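Local coordinates for protein aminotransferase class-III (Sphaerobacter thermophilus DSM 20745, PDB 6K8H) that belongs to the class-III aminotransferases, a family of pyridoxal-phosphate-type enzymes, and is also known as an omega-transaminase, at residues 74-79 against 329-334. Sequence-based numbering, arbitrary orientation.
Sequences LIHGHA and LTAMRK
His76 reaches from a buried loop to helix 322-334 and ties the two together through a side-chain-to-backbone hydrogen bond; one imidazole thereby joins loop to helix. Its NE2 donates to Ala331 O at 2.9 Å, nearly straight at 170°, with the acceptor almost in the ring plane. Thr423 OG1 is bonded to ND1, so both ring nitrogens are engaged and the rotation of the imidazole is fixed. Lys334 lies over one face: its CE sits 4.0 Å from the ring centroid of His76, a CH-pi contact almost on the ring normal, and its CB comes within 3.6 Å of His76 NE2. The bend at chi3 (56°) brings CE over the ring, and the one at chi4 (88°) turns NZ toward Asp82, with which it forms a salt bridge. Ile75 CG2 packs against the opposite face, offset toward the rim, and Ala331 CB approaches His76 CD2 at 3.9 Å. Ile83 of helix 81-91 also touches His76 and Ala331. The loop's bend is a type I beta turn from Leu74 to Gly77, and the whole is a buried histidine bridging a beta turn to a helix within the class-III aminotransferase fold.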
loop_
_atom_site.group_PDB
_atom_site.type_symbol
_atom_site.label_atom_id
_atom_site.label_comp_id
_atom_site.label_asym_id
_atom_site.label_seq_id
_atom_site.Cartn_x
_atom_site.Cartn_y
_atom_site.Cartn_z
ATOM N N LEU B 74 -2.566 -15.227 6.416
ATOM C CA LEU B 74 -1.608 -16.041 7.166
ATOM C C LEU B 74 -1.998 -17.508 7.033
ATOM O O LEU B 74 -2.534 -18.136 7.948
ATOM C CB LEU B 74 -1.533 -15.577 8.621
ATOM C CG LEU B 74 -0.518 -14.444 8.827
ATOM C CD1 LEU B 74 -0.960 -13.149 8.116
ATOM C CD2 LEU B 74 -0.301 -14.207 10.305
ATOM N N ILE B 75 -1.682 -18.069 5.867
ATOM C CA ILE B 75 -2.040 -19.455 5.597
ATOM C C ILE B 75 -1.289 -20.411 6.515
ATOM O O ILE B 75 -1.725 -21.550 6.698
ATOM C CB ILE B 75 -1.814 -19.765 4.103
ATOM C CG1 ILE B 75 -2.386 -21.151 3.735
ATOM C CG2 ILE B 75 -0.342 -19.603 3.739
ATOM C CD1 ILE B 75 -2.870 -21.241 2.299
ATOM N N HIS B 76 -0.157 -19.997 7.087
ATOM C CA HIS B 76 0.566 -20.845 8.031
ATOM C C HIS B 76 0.263 -20.509 9.484
ATOM O O HIS B 76 0.966 -20.988 10.379
ATOM C CB HIS B 76 2.073 -20.781 7.774
ATOM C CG HIS B 76 2.458 -21.293 6.423
ATOM N ND1 HIS B 76 2.162 -22.573 6.002
ATOM C CD2 HIS B 76 3.078 -20.690 5.385
ATOM C CE1 HIS B 76 2.602 -22.741 4.768
ATOM N NE2 HIS B 76 3.154 -21.608 4.367
ATOM N N GLY B 77 -0.753 -19.698 9.743
ATOM C CA GLY B 77 -1.131 -19.406 11.114
ATOM C C GLY B 77 -0.175 -18.432 11.774
ATOM O O GLY B 77 0.583 -17.733 11.116
ATOM N N HIS B 78 -0.201 -18.413 13.106
ATOM C CA HIS B 78 0.495 -17.385 13.874
ATOM C C HIS B 78 1.908 -17.811 14.242
ATOM O O HIS B 78 2.140 -18.955 14.643
ATOM C CB HIS B 78 -0.262 -17.053 15.161
ATOM C CG HIS B 78 -1.621 -16.477 14.930
ATOM N ND1 HIS B 78 -1.827 -15.146 14.633
ATOM C CD2 HIS B 78 -2.841 -17.060 14.921
ATOM C CE1 HIS B 78 -3.119 -14.931 14.470
ATOM N NE2 HIS B 78 -3.757 -16.072 14.644
ATOM N N ALA B 79 2.845 -16.869 14.120
ATOM C CA ALA B 79 4.231 -17.058 14.554
ATOM C C ALA B 79 4.820 -18.359 14.007
ATOM O O ALA B 79 5.400 -19.170 14.738
ATOM C CB ALA B 79 4.337 -17.020 16.081
ATOM N N LEU B 329 8.831 -15.852 0.184
ATOM C CA LEU B 329 9.506 -17.021 -0.377
ATOM C C LEU B 329 9.358 -18.232 0.538
ATOM O O LEU B 329 9.044 -19.338 0.078
ATOM C CB LEU B 329 10.988 -16.715 -0.628
ATOM C CG LEU B 329 11.664 -17.805 -1.474
ATOM C CD1 LEU B 329 11.042 -17.843 -2.869
ATOM C CD2 LEU B 329 13.171 -17.622 -1.557
ATOM N N THR B 330 9.574 -18.040 1.842
ATOM C CA THR B 330 9.435 -19.151 2.788
ATOM C C THR B 330 7.998 -19.656 2.846
ATOM O O THR B 330 7.745 -20.869 2.758
ATOM C CB THR B 330 9.914 -18.710 4.173
ATOM O OG1 THR B 330 11.219 -18.131 4.050
ATOM C CG2 THR B 330 9.973 -19.882 5.146
ATOM N N ALA B 331 7.033 -18.734 2.980
ATOM C CA ALA B 331 5.626 -19.132 3.058
ATOM C C ALA B 331 5.213 -19.941 1.838
ATOM O O ALA B 331 4.571 -20.994 1.957
ATOM C CB ALA B 331 4.734 -17.894 3.194
ATOM N N MET B 332 5.590 -19.472 0.648
ATOM C CA MET B 332 5.191 -20.167 -0.565
ATOM C C MET B 332 5.927 -21.490 -0.708
ATOM O O MET B 332 5.327 -22.486 -1.122
ATOM C CB MET B 332 5.426 -19.273 -1.782
ATOM C CG MET B 332 4.574 -18.015 -1.803
ATOM S SD MET B 332 2.801 -18.331 -1.625
ATOM C CE MET B 332 2.442 -19.081 -3.215
ATOM N N ARG B 333 7.221 -21.532 -0.363
ATOM C CA ARG B 333 7.952 -22.789 -0.477
ATOM C C ARG B 333 7.367 -23.857 0.427
ATOM O O ARG B 333 7.448 -25.047 0.103
ATOM C CB ARG B 333 9.434 -22.602 -0.151
ATOM C CG ARG B 333 10.266 -22.171 -1.360
ATOM C CD ARG B 333 11.746 -22.002 -0.999
ATOM N NE ARG B 333 12.489 -21.518 -2.162
ATOM C CZ ARG B 333 13.744 -21.080 -2.127
ATOM N NH1 ARG B 333 14.407 -21.059 -0.975
ATOM N NH2 ARG B 333 14.332 -20.657 -3.247
ATOM N N LYS B 334 6.804 -23.458 1.574
ATOM C CA LYS B 334 6.140 -24.412 2.456
ATOM C C LYS B 334 4.793 -24.895 1.929
ATOM O O LYS B 334 4.298 -25.925 2.408
ATOM C CB LYS B 334 5.965 -23.801 3.847
ATOM C CG LYS B 334 7.284 -23.613 4.580
ATOM C CD LYS B 334 7.159 -22.709 5.813
ATOM C CE LYS B 334 6.123 -23.206 6.787
ATOM N NZ LYS B 334 6.681 -24.175 7.773
#